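Local coordinates for F-BAR domain only protein 1 (Danio rerio, PDB 5JP2) that probably acts in an early step of clathrin-mediated endocytosis, through a C-terminal mu homology domain that binds a peptide of Eps15, at residues V19-T24 and Y266-V271; L47-P52 and P66-R71; V181-D186 and P239-A244; L185-T190 and E203-L208. One frame throughout, in Å; residues are numbered along the deposited sequence.

Interaction 1. Residues V19-T24 and Y266-V271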
loop_
_atom_site.group_PDB
_atom_site.type_symbol
_atom_site.label_atom_id
_atom_site.label_comp_id
_atom_site.label_asym_id
_atom_site.label_seq_id
_atom_site.Cartn_x
_atom_site.Cartn_y
_atom_site.Cartn_z
ATOM N N VAL B 19 -13.459 -14.850 9.249
ATOM C CA VAL B 19 -13.370 -13.860 8.182
ATOM C C VAL B 19 -11.914 -13.446 8.049
ATOM O O VAL B 19 -11.095 -13.689 8.932
ATOM C CB VAL B 19 -14.266 -12.616 8.416
ATOM C CG1 VAL B 19 -15.729 -13.009 8.538
ATOM C CG2 VAL B 19 -13.817 -11.820 9.621
ATOM N N ALA B 20 -11.594 -12.817 6.925
ATOM C CA ALA B 20 -10.255 -12.319 6.670
ATOM C C ALA B 20 -10.306 -10.877 6.176
ATOM O O ALA B 20 -11.258 -10.468 5.512
ATOM C CB ALA B 20 -9.538 -13.198 5.650
ATOM N N ALA B 21 -9.266 -10.116 6.504
ATOM C CA ALA B 21 -9.151 -8.710 6.148
ATOM C C ALA B 21 -7.914 -8.480 5.282
ATOM O O ALA B 21 -6.955 -9.249 5.333
ATOM C CB ALA B 21 -9.074 -7.834 7.391
ATOM N N ALA B 22 -7.954 -7.432 4.461
ATOM C CA ALA B 22 -6.804 -7.030 3.662
ATOM C C ALA B 22 -6.687 -5.520 3.697
ATOM O O ALA B 22 -7.651 -4.811 3.412
ATOM C CB ALA B 22 -6.899 -7.512 2.214
ATOM N N ILE B 23 -5.501 -5.048 4.050
ATOM C CA ILE B 23 -5.174 -3.634 4.128
ATOM C C ILE B 23 -4.198 -3.360 3.000
ATOM O O ILE B 23 -3.106 -3.931 2.980
ATOM C CB ILE B 23 -4.569 -3.270 5.490
ATOM C CG1 ILE B 23 -5.562 -3.522 6.616
ATOM C CG2 ILE B 23 -4.118 -1.847 5.518
ATOM C CD1 ILE B 23 -4.990 -3.267 7.983
ATOM N N THR B 24 -4.598 -2.513 2.054
ATOM C CA THR B 24 -3.818 -2.188 0.870
ATOM C C THR B 24 -3.555 -0.689 0.848
ATOM O O THR B 24 -4.479 0.100 1.013
ATOM C CB THR B 24 -4.559 -2.612 -0.385
ATOM O OG1 THR B 24 -4.897 -3.990 -0.267
ATOM C CG2 THR B 24 -3.704 -2.430 -1.592
ATOM N N TYR B 266 -17.013 -14.269 15.945
ATOM C CA TYR B 266 -16.269 -14.419 14.712
ATOM C C TYR B 266 -14.793 -14.363 15.057
ATOM O O TYR B 266 -14.398 -13.796 16.077
ATOM C CB TYR B 266 -16.625 -13.313 13.713
ATOM C CG TYR B 266 -18.079 -13.279 13.305
ATOM C CD1 TYR B 266 -19.028 -12.635 14.075
ATOM C CD2 TYR B 266 -18.492 -13.863 12.131
ATOM C CE1 TYR B 266 -20.337 -12.610 13.700
ATOM C CE2 TYR B 266 -19.801 -13.829 11.748
ATOM C CZ TYR B 266 -20.713 -13.206 12.534
ATOM O OH TYR B 266 -22.018 -13.190 12.150
ATOM N N ARG B 267 -13.969 -14.950 14.211
ATOM C CA ARG B 267 -12.536 -14.852 14.412
ATOM C C ARG B 267 -11.859 -14.501 13.100
ATOM O O ARG B 267 -12.328 -14.857 12.021
ATOM C CB ARG B 267 -11.950 -16.145 15.003
ATOM C CG ARG B 267 -12.114 -17.340 14.133
ATOM C CD ARG B 267 -11.631 -18.612 14.801
ATOM N NE ARG B 267 -12.131 -19.733 14.032
ATOM C CZ ARG B 267 -11.618 -20.131 12.885
ATOM N NH1 ARG B 267 -10.552 -19.529 12.388
ATOM N NH2 ARG B 267 -12.171 -21.130 12.239
ATOM N N MET B 268 -10.733 -13.815 13.211
ATOM C CA MET B 268 -10.035 -13.305 12.044
ATOM C C MET B 268 -9.044 -14.351 11.585
ATOM O O MET B 268 -8.034 -14.600 12.247
ATOM C CB MET B 268 -9.336 -11.984 12.345
ATOM C CG MET B 268 -8.767 -11.353 11.096
ATOM S SD MET B 268 -9.920 -10.314 10.192
ATOM C CE MET B 268 -9.882 -8.916 11.240
ATOM N N SER B 269 -9.335 -14.969 10.441
ATOM C CA SER B 269 -8.465 -16.004 9.911
ATOM C C SER B 269 -7.092 -15.454 9.561
ATOM O O SER B 269 -6.090 -16.163 9.705
ATOM C CB SER B 269 -9.110 -16.646 8.685
ATOM O OG SER B 269 -8.231 -17.567 8.078
ATOM N N LEU B 270 -7.023 -14.198 9.130
ATOM C CA LEU B 270 -5.800 -13.620 8.599
ATOM C C LEU B 270 -6.026 -12.144 8.301
ATOM O O LEU B 270 -7.132 -11.733 7.959
ATOM C CB LEU B 270 -5.402 -14.364 7.323
ATOM C CG LEU B 270 -4.211 -13.998 6.463
ATOM C CD1 LEU B 270 -3.689 -15.261 5.828
ATOM C CD2 LEU B 270 -4.669 -13.074 5.397
ATOM N N VAL B 271 -4.945 -11.371 8.342
ATOM C CA VAL B 271 -4.961 -9.976 7.924
ATOM C C VAL B 271 -3.777 -9.774 7.003
ATOM O O VAL B 271 -2.632 -9.753 7.458
ATOM C CB VAL B 271 -4.893 -8.995 9.094
ATOM C CG1 VAL B 271 -4.881 -7.584 8.566
ATOM C CG2 VAL B 271 -6.081 -9.176 9.986
#
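M268 lays its sulfur across the V19-A21 strand, in the dip between two side chains that rise from the same face. SD sits 3.8 Å from A21 CB and 4.2 Å from V19 CG2. With only a methyl at A21, this face has a low spot in which the thioether can settle near the backbone, SD lying 3.8 Å from A21 N. The flexible methionine reaches this place because its chain is bent at CG-SD as well as at CB-CG (chi3 76°, chi2 87°), which folds CE back to 4.1 Å from A21 CB. Beside the sulfur, V271 CG2 also comes to 4.2 Å from A21 CB, and V271 CG1 meets the tip of I23, CD1, at 4.4 Å. The short alanine is thus the hollow, with M268 and V271 as the bumps that fill it. L261 and V259 of strand 258-261 cover this face.

Below the side chains the strands run parallel. V19 N donates to R267 O (3.0 Å) and A21 N to L270 O, so one residue more is spent in 266-271 than in 19-24; S269 N still donates to V19 O. On the opposite face A20 and A22 pack against the bound peptide, whose acidic side chain pairs with R267. This is a parallel strand pair with an irregularity at S269 consistent with a beta bulge, in the central sheet of the mu homology domain beside the Eps15 peptide.

Interaction 2. Residues L47-P52 and P66-R71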
loop_
_atom_site.group_PDB
_atom_site.type_symbol
_atom_site.label_atom_id
_atom_site.label_comp_id
_atom_site.label_asym_id
_atom_site.label_seq_id
_atom_site.Cartn_x
_atom_site.Cartn_y
_atom_site.Cartn_z
ATOM N N LEU B 47 -9.506 -0.970 2.899
ATOM C CA LEU B 47 -9.763 -2.117 3.762
ATOM C C LEU B 47 -10.821 -3.014 3.141
ATOM O O LEU B 47 -11.960 -2.595 2.949
ATOM C CB LEU B 47 -10.209 -1.673 5.147
ATOM C CG LEU B 47 -10.588 -2.771 6.133
ATOM C CD1 LEU B 47 -9.422 -3.673 6.448
ATOM C CD2 LEU B 47 -11.110 -2.148 7.399
ATOM N N THR B 48 -10.444 -4.238 2.831
ATOM C CA THR B 48 -11.352 -5.220 2.272
ATOM C C THR B 48 -11.536 -6.354 3.279
ATOM O O THR B 48 -10.623 -6.686 4.031
ATOM C CB THR B 48 -10.814 -5.739 0.933
ATOM O OG1 THR B 48 -10.873 -4.691 -0.028
ATOM C CG2 THR B 48 -11.617 -6.879 0.417
ATOM N N MET B 49 -12.735 -6.923 3.332
ATOM C CA MET B 49 -12.968 -8.096 4.155
ATOM C C MET B 49 -13.484 -9.230 3.288
ATOM O O MET B 49 -14.284 -9.016 2.382
ATOM C CB MET B 49 -13.931 -7.815 5.290
ATOM C CG MET B 49 -14.099 -9.004 6.194
ATOM S SD MET B 49 -15.028 -8.681 7.674
ATOM C CE MET B 49 -13.891 -7.709 8.615
ATOM N N SER B 50 -12.991 -10.433 3.558
ATOM C CA SER B 50 -13.330 -11.622 2.794
ATOM C C SER B 50 -14.158 -12.582 3.646
ATOM O O SER B 50 -13.963 -12.688 4.855
ATOM C CB SER B 50 -12.061 -12.307 2.297
ATOM O OG SER B 50 -12.370 -13.320 1.372
ATOM N N PHE B 51 -15.097 -13.269 3.001
ATOM C CA PHE B 51 -16.008 -14.187 3.657
ATOM C C PHE B 51 -15.970 -15.553 2.986
ATOM O O PHE B 51 -16.003 -15.641 1.760
ATOM C CB PHE B 51 -17.450 -13.675 3.630
ATOM C CG PHE B 51 -17.678 -12.458 4.456
ATOM C CD1 PHE B 51 -17.351 -11.209 3.983
ATOM C CD2 PHE B 51 -18.235 -12.562 5.700
ATOM C CE1 PHE B 51 -17.569 -10.105 4.745
ATOM C CE2 PHE B 51 -18.447 -11.463 6.457
ATOM C CZ PHE B 51 -18.112 -10.228 5.980
ATOM N N PRO B 52 -15.966 -16.626 3.764
ATOM C CA PRO B 52 -15.949 -17.960 3.160
ATOM C C PRO B 52 -17.299 -18.273 2.551
ATOM O O PRO B 52 -18.338 -17.894 3.084
ATOM C CB PRO B 52 -15.633 -18.879 4.342
ATOM C CG PRO B 52 -16.057 -18.130 5.533
ATOM C CD PRO B 52 -15.861 -16.676 5.230
ATOM N N PRO B 66 -25.738 -13.392 14.452
ATOM C CA PRO B 66 -25.106 -12.402 15.334
ATOM C C PRO B 66 -24.275 -11.383 14.572
ATOM O O PRO B 66 -23.796 -11.625 13.465
ATOM C CB PRO B 66 -24.229 -13.252 16.253
ATOM C CG PRO B 66 -23.989 -14.477 15.492
ATOM C CD PRO B 66 -25.201 -14.738 14.671
ATOM N N VAL B 67 -24.063 -10.248 15.226
ATOM C CA VAL B 67 -23.554 -9.046 14.581
ATOM C C VAL B 67 -22.038 -9.110 14.463
ATOM O O VAL B 67 -21.321 -9.124 15.466
ATOM C CB VAL B 67 -23.979 -7.802 15.370
ATOM C CG1 VAL B 67 -23.397 -6.548 14.752
ATOM C CG2 VAL B 67 -25.476 -7.728 15.438
ATOM N N LEU B 68 -21.551 -9.097 13.235
ATOM C CA LEU B 68 -20.127 -8.999 12.980
ATOM C C LEU B 68 -19.682 -7.563 13.229
ATOM O O LEU B 68 -20.202 -6.634 12.615
ATOM C CB LEU B 68 -19.834 -9.435 11.551
ATOM C CG LEU B 68 -18.408 -9.278 11.056
ATOM C CD1 LEU B 68 -17.458 -9.968 11.976
ATOM C CD2 LEU B 68 -18.311 -9.844 9.685
ATOM N N SER B 69 -18.736 -7.381 14.137
ATOM C CA SER B 69 -18.305 -6.069 14.578
ATOM C C SER B 69 -16.788 -5.989 14.545
ATOM O O SER B 69 -16.117 -6.968 14.855
ATOM C CB SER B 69 -18.799 -5.789 15.980
ATOM O OG SER B 69 -18.303 -4.544 16.432
ATOM N N PHE B 70 -16.240 -4.840 14.152
ATOM C CA PHE B 70 -14.789 -4.699 14.117
ATOM C C PHE B 70 -14.355 -3.305 14.550
ATOM O O PHE B 70 -15.160 -2.392 14.701
ATOM C CB PHE B 70 -14.222 -5.038 12.744
ATOM C CG PHE B 70 -14.597 -4.083 11.655
ATOM C CD1 PHE B 70 -13.836 -2.953 11.415
ATOM C CD2 PHE B 70 -15.662 -4.347 10.826
ATOM C CE1 PHE B 70 -14.150 -2.091 10.405
ATOM C CE2 PHE B 70 -15.978 -3.485 9.811
ATOM C CZ PHE B 70 -15.215 -2.352 9.599
ATOM N N ARG B 71 -13.053 -3.167 14.762
ATOM C CA ARG B 71 -12.440 -1.962 15.299
ATOM C C ARG B 71 -11.234 -1.567 14.454
ATOM O O ARG B 71 -10.425 -2.423 14.090
ATOM C CB ARG B 71 -11.992 -2.223 16.727
ATOM C CG ARG B 71 -11.606 -1.027 17.519
ATOM C CD ARG B 71 -10.886 -1.433 18.799
ATOM N NE ARG B 71 -11.711 -2.269 19.660
ATOM C CZ ARG B 71 -12.659 -1.814 20.468
ATOM N NH1 ARG B 71 -12.932 -0.517 20.528
ATOM N NH2 ARG B 71 -13.345 -2.667 21.208
#
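The ring of F51 takes L68 at its edge: CD2 of the leucine lies near the ring plane, 3.6 Å from F51 CE2 and 3.7 Å from F51 CZ. The other flat group, the F70 ring, is approached obliquely by two methyls, L47 CD2 at 4.3 Å from F70 CE1 and M49 CE at 4.4 Å from F70 CD2. F102 meets the F70 ring from its own sheet, with the two planes about 25° apart. Here two sheets of the mu homology domain pack face to face, strand 39-52 of the large mixed sheet against strand 69-73 and the loop before it. The M49 and F70 CA atoms stand 10.7 Å apart, so side chains alone bridge the gap.

Large apolar residues suit such a layer, and alternation along the strand sorts them. L47 and M49 send their side chains inward and F51 swings its ring in, while T48, S50 and P52 pack against the bound peptide on the other face. F51 and L68 meet tip to tip. M49, with CG anti to the backbone N (chi1 -176°), instead slides past L68 in the opposite direction, its SD 4.0 Å from L68 CD2.

Interaction 3. Residues V181-D186 and P239-A244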
loop_
_atom_site.group_PDB
_atom_site.type_symbol
_atom_site.label_atom_id
_atom_site.label_comp_id
_atom_site.label_asym_id
_atom_site.label_seq_id
_atom_site.Cartn_x
_atom_site.Cartn_y
_atom_site.Cartn_z
ATOM N N VAL B 181 14.615 2.223 -9.874
ATOM C CA VAL B 181 14.808 3.660 -9.968
ATOM C C VAL B 181 14.804 4.018 -11.437
ATOM O O VAL B 181 15.547 3.429 -12.223
ATOM C CB VAL B 181 16.110 4.127 -9.301
ATOM C CG1 VAL B 181 16.279 5.649 -9.459
ATOM C CG2 VAL B 181 16.103 3.746 -7.858
ATOM N N LEU B 182 13.977 4.988 -11.798
ATOM C CA LEU B 182 13.737 5.357 -13.182
ATOM C C LEU B 182 14.118 6.810 -13.390
ATOM O O LEU B 182 13.620 7.694 -12.688
ATOM C CB LEU B 182 12.275 5.134 -13.550
ATOM C CG LEU B 182 11.776 3.714 -13.294
ATOM C CD1 LEU B 182 10.280 3.675 -13.205
ATOM C CD2 LEU B 182 12.245 2.839 -14.402
ATOM N N LEU B 183 15.010 7.050 -14.332
ATOM C CA LEU B 183 15.376 8.398 -14.755
ATOM C C LEU B 183 15.034 8.535 -16.231
ATOM O O LEU B 183 15.670 7.877 -17.071
ATOM C CB LEU B 183 16.858 8.661 -14.510
ATOM C CG LEU B 183 17.446 9.945 -15.075
ATOM C CD1 LEU B 183 16.802 11.171 -14.461
ATOM C CD2 LEU B 183 18.914 9.948 -14.822
ATOM N N PRO B 184 14.046 9.347 -16.614
ATOM C CA PRO B 184 13.743 9.469 -18.041
ATOM C C PRO B 184 14.844 10.229 -18.755
ATOM O O PRO B 184 15.385 11.202 -18.235
ATOM C CB PRO B 184 12.414 10.231 -18.052
ATOM C CG PRO B 184 12.419 10.983 -16.822
ATOM C CD PRO B 184 13.170 10.198 -15.800
ATOM N N LEU B 185 15.209 9.734 -19.934
ATOM C CA LEU B 185 16.258 10.325 -20.747
ATOM C C LEU B 185 15.917 10.137 -22.213
ATOM O O LEU B 185 15.632 9.018 -22.644
ATOM C CB LEU B 185 17.598 9.672 -20.428
ATOM C CG LEU B 185 18.797 10.229 -21.169
ATOM C CD1 LEU B 185 18.961 11.678 -20.798
ATOM C CD2 LEU B 185 20.010 9.449 -20.789
ATOM N N ASP B 186 16.051 11.200 -22.994
ATOM C CA ASP B 186 15.658 11.130 -24.390
ATOM C C ASP B 186 16.660 10.315 -25.206
ATOM O O ASP B 186 17.797 10.083 -24.792
ATOM C CB ASP B 186 15.530 12.547 -24.948
ATOM C CG ASP B 186 14.884 12.586 -26.312
ATOM O OD1 ASP B 186 13.943 11.804 -26.552
ATOM O OD2 ASP B 186 15.319 13.405 -27.145
ATOM N N PRO B 239 12.768 21.643 -17.603
ATOM C CA PRO B 239 13.153 21.704 -16.191
ATOM C C PRO B 239 14.147 20.615 -15.851
ATOM O O PRO B 239 14.472 19.776 -16.695
ATOM C CB PRO B 239 11.825 21.491 -15.465
ATOM C CG PRO B 239 11.093 20.567 -16.371
ATOM C CD PRO B 239 11.462 20.987 -17.779
ATOM N N ALA B 240 14.640 20.625 -14.623
ATOM C CA ALA B 240 15.550 19.587 -14.198
ATOM C C ALA B 240 14.834 18.237 -14.215
ATOM O O ALA B 240 13.635 18.154 -13.943
ATOM C CB ALA B 240 16.081 19.883 -12.802
ATOM N N PRO B 241 15.547 17.168 -14.543
ATOM C CA PRO B 241 14.918 15.849 -14.590
ATOM C C PRO B 241 14.520 15.392 -13.199
ATOM O O PRO B 241 15.073 15.827 -12.188
ATOM C CB PRO B 241 16.013 14.958 -15.174
ATOM C CG PRO B 241 17.271 15.605 -14.719
ATOM C CD PRO B 241 17.006 17.087 -14.718
ATOM N N SER B 242 13.527 14.510 -13.165
ATOM C CA SER B 242 13.041 13.917 -11.931
ATOM C C SER B 242 13.238 12.415 -11.980
ATOM O O SER B 242 13.083 11.797 -13.031
ATOM C CB SER B 242 11.564 14.208 -11.729
ATOM O OG SER B 242 11.345 15.549 -11.356
ATOM N N LEU B 243 13.565 11.825 -10.845
ATOM C CA LEU B 243 13.703 10.383 -10.753
ATOM C C LEU B 243 12.473 9.782 -10.083
ATOM O O LEU B 243 11.933 10.350 -9.134
ATOM C CB LEU B 243 14.950 10.007 -9.959
ATOM C CG LEU B 243 16.289 10.465 -10.531
ATOM C CD1 LEU B 243 16.791 11.648 -9.749
ATOM C CD2 LEU B 243 17.273 9.356 -10.497
ATOM N N ALA B 244 12.037 8.637 -10.586
ATOM C CA ALA B 244 10.938 7.883 -10.008
ATOM C C ALA B 244 11.465 6.597 -9.392
ATOM O O ALA B 244 12.337 5.936 -9.965
ATOM C CB ALA B 244 9.877 7.567 -11.056
#
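L183 CD1 is the hub of the apolar side of this contact, lying 3.9 Å from P241 CB and 4.0 Å from L243 CG. The two strands are antiparallel neighbours in the large mixed sheet of the mu homology domain, their short axes at 147°, and this face of the pair is buried beneath V160, L162, L226 and W230 of two strands of another sheet. The leucines cross obliquely, whereas L183 and the P241 ring lie side by side and point the same way. In L183, chi1 of 172° sets CG anti to the backbone N, and chi2 of 63° then turns CD1 toward P241 and L243. L243 reaches with its methyl CD2 to 4.0 Å from V181 CG1. Branched aliphatic chains suit the place: each offers methyls to several neighbours and no polar group that burial would leave in need of a partner.

Turning to the other face, L182 CB and A244 CB stand 4.2 Å apart. The methyl of A244 takes little space there, and M281 of strand 266-283 packs against it.

The polar edge is the backbone between these faces. L182 and A244 form a hydrogen-bonded pair, with A244 N donating to L182 O at 2.8 Å and L182 N to A244 O at 2.6 Å. V181 CA adds a CA-H...O contact to that same A244 carbonyl. Two residues further along 181-186 the regular pattern cannot go on, because P184 has no N-H to give. In its stead the proline ring carbon faces the strand, P184 CD lying 3.2 Å from S242 O.

Interaction 4. Residues L185-T190 and E203-L208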
loop_
_atom_site.group_PDB
_atom_site.type_symbol
_atom_site.label_atom_id
_atom_site.label_comp_id
_atom_site.label_asym_id
_atom_site.label_seq_id
_atom_site.Cartn_x
_atom_site.Cartn_y
_atom_site.Cartn_z
ATOM N N LEU B 185 15.209 9.734 -19.934
ATOM C CA LEU B 185 16.258 10.325 -20.747
ATOM C C LEU B 185 15.917 10.137 -22.213
ATOM O O LEU B 185 15.632 9.018 -22.644
ATOM C CB LEU B 185 17.598 9.672 -20.428
ATOM C CG LEU B 185 18.797 10.229 -21.169
ATOM C CD1 LEU B 185 18.961 11.678 -20.798
ATOM C CD2 LEU B 185 20.010 9.449 -20.789
ATOM N N ASP B 186 16.051 11.200 -22.994
ATOM C CA ASP B 186 15.658 11.130 -24.390
ATOM C C ASP B 186 16.660 10.315 -25.206
ATOM O O ASP B 186 17.797 10.083 -24.792
ATOM C CB ASP B 186 15.530 12.547 -24.948
ATOM C CG ASP B 186 14.884 12.586 -26.312
ATOM O OD1 ASP B 186 13.943 11.804 -26.552
ATOM O OD2 ASP B 186 15.319 13.405 -27.145
ATOM N N HIS B 187 16.241 9.926 -26.411
ATOM C CA HIS B 187 17.086 9.099 -27.262
ATOM C C HIS B 187 18.175 9.900 -27.959
ATOM O O HIS B 187 18.986 9.318 -28.674
ATOM C CB HIS B 187 16.240 8.348 -28.290
ATOM C CG HIS B 187 15.455 9.238 -29.196
ATOM N ND1 HIS B 187 16.046 10.175 -30.011
ATOM C CD2 HIS B 187 14.125 9.329 -29.423
ATOM C CE1 HIS B 187 15.115 10.814 -30.693
ATOM N NE2 HIS B 187 13.939 10.318 -30.356
ATOM N N SER B 188 18.194 11.211 -27.791
ATOM C CA SER B 188 19.220 12.070 -28.357
ATOM C C SER B 188 20.440 12.204 -27.461
ATOM O O SER B 188 21.364 12.940 -27.807
ATOM C CB SER B 188 18.646 13.455 -28.631
ATOM O OG SER B 188 18.430 14.148 -27.420
ATOM N N ALA B 189 20.457 11.535 -26.317
ATOM C CA ALA B 189 21.547 11.664 -25.366
ATOM C C ALA B 189 22.696 10.742 -25.746
ATOM O O ALA B 189 22.488 9.652 -26.280
ATOM C CB ALA B 189 21.068 11.354 -23.953
ATOM N N THR B 190 23.922 11.200 -25.490
ATOM C CA THR B 190 25.119 10.442 -25.831
ATOM C C THR B 190 26.108 10.502 -24.677
ATOM O O THR B 190 25.953 11.288 -23.744
ATOM C CB THR B 190 25.801 10.991 -27.090
ATOM O OG1 THR B 190 26.035 12.392 -26.927
ATOM C CG2 THR B 190 24.929 10.779 -28.312
ATOM N N GLU B 203 11.241 1.807 -25.282
ATOM C CA GLU B 203 9.820 2.123 -25.350
ATOM C C GLU B 203 9.488 3.363 -24.526
ATOM O O GLU B 203 8.874 4.306 -25.026
ATOM C CB GLU B 203 8.996 0.918 -24.906
ATOM C CG GLU B 203 8.932 -0.172 -25.960
ATOM C CD GLU B 203 8.703 -1.553 -25.382
ATOM O OE1 GLU B 203 9.044 -1.775 -24.202
ATOM O OE2 GLU B 203 8.186 -2.421 -26.114
ATOM N N GLU B 204 9.832 3.354 -23.245
ATOM C CA GLU B 204 9.526 4.470 -22.362
ATOM C C GLU B 204 10.582 5.566 -22.359
ATOM O O GLU B 204 10.310 6.653 -21.847
ATOM C CB GLU B 204 9.312 3.966 -20.930
ATOM C CG GLU B 204 8.474 2.692 -20.823
ATOM C CD GLU B 204 7.165 2.753 -21.600
ATOM O OE1 GLU B 204 6.502 3.812 -21.587
ATOM O OE2 GLU B 204 6.797 1.735 -22.226
ATOM N N ARG B 205 11.773 5.310 -22.895
ATOM C CA ARG B 205 12.856 6.290 -22.973
ATOM C C ARG B 205 13.292 6.738 -21.577
ATOM O O ARG B 205 13.138 7.891 -21.177
ATOM C CB ARG B 205 12.457 7.497 -23.828
ATOM C CG ARG B 205 11.744 7.142 -25.110
ATOM C CD ARG B 205 11.774 8.283 -26.097
ATOM N NE ARG B 205 11.016 7.976 -27.306
ATOM C CZ ARG B 205 11.415 7.131 -28.253
ATOM N NH1 ARG B 205 12.569 6.487 -28.139
ATOM N NH2 ARG B 205 10.652 6.920 -29.316
ATOM N N ARG B 206 13.887 5.796 -20.852
ATOM C CA ARG B 206 14.272 6.073 -19.479
ATOM C C ARG B 206 15.373 5.121 -19.042
ATOM O O ARG B 206 15.512 4.018 -19.565
ATOM C CB ARG B 206 13.075 5.987 -18.535
ATOM C CG ARG B 206 12.403 4.653 -18.536
ATOM C CD ARG B 206 11.052 4.710 -17.844
ATOM N NE ARG B 206 10.447 3.382 -17.766
ATOM C CZ ARG B 206 9.254 3.130 -17.240
ATOM N NH1 ARG B 206 8.522 4.113 -16.740
ATOM N NH2 ARG B 206 8.792 1.891 -17.219
ATOM N N LEU B 207 16.180 5.588 -18.100
ATOM C CA LEU B 207 17.203 4.760 -17.480
ATOM C C LEU B 207 16.616 3.956 -16.326
ATOM O O LEU B 207 15.835 4.476 -15.526
ATOM C CB LEU B 207 18.331 5.629 -16.949
ATOM C CG LEU B 207 19.350 6.119 -17.945
ATOM C CD1 LEU B 207 20.339 6.985 -17.214
ATOM C CD2 LEU B 207 20.027 4.928 -18.546
ATOM N N LEU B 208 16.983 2.681 -16.250
ATOM C CA LEU B 208 16.462 1.767 -15.244
ATOM C C LEU B 208 17.576 1.188 -14.393
ATOM O O LEU B 208 18.473 0.519 -14.907
ATOM C CB LEU B 208 15.695 0.622 -15.894
ATOM C CG LEU B 208 15.248 -0.485 -14.936
ATOM C CD1 LEU B 208 14.272 0.006 -13.884
ATOM C CD2 LEU B 208 14.649 -1.640 -15.703
#
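R205 reaches alongside the 185-190 loop and touches it almost all the way out. Its CB lies 3.7 Å from L185 O. CD passes 4.2 Å from D186 OD1, and the chain, extended from CG to NE, runs beside H187. R205 NE is 4.0 Å from H187 CD2, CZ 3.7 Å, and NH1, nearest of all, 3.5 Å. The imidazole presents this C-H edge to one face of the guanidinium, the planes 83° apart, while D186 OD1 lies over one face of the imidazole. W200 touches both H187 and R205.

At the backbone, L185 N donates to R205 O at 3.0 Å from well above the carbonyl plane. R205 and R206 together face N201 as a G1 beta bulge, where R205 has the left-handed backbone that opens this motif. Below them L185 CD2 meets L207 CD1 on the buried side.

D186 also takes a bond on OD2 from S188 OG, within the turn. Its OD1 stays 4.9 Å from R205 NE, so no salt bridge forms. The long arginine thus appears to act at this exposed surface mainly through van der Waals contact, with the nearby carboxylate probably adding a modest electrostatic attraction.

How the interactions relate
The four contacts lie at two ends of one elongated mu homology domain. Interactions 1 and 2 have centres 8 Å apart and touch through strands 17-31 and 39-52, where A20 O probably bonds to S50 N. Interactions 3 and 4 have centres 9 Å apart, share L185 and D186, and join through strands 179-184 and 206-210. Between the two groups the centres are 40 to 48 Å apart, yet the large mixed sheet reaches both. Along the chain interaction 1 encloses the others: interaction 2 closes before interactions 3 and 4 open from one shared stretch. Strand 17-31, near the chain's start, thus pairs with strand 266-283, near its end, beside the bound peptide.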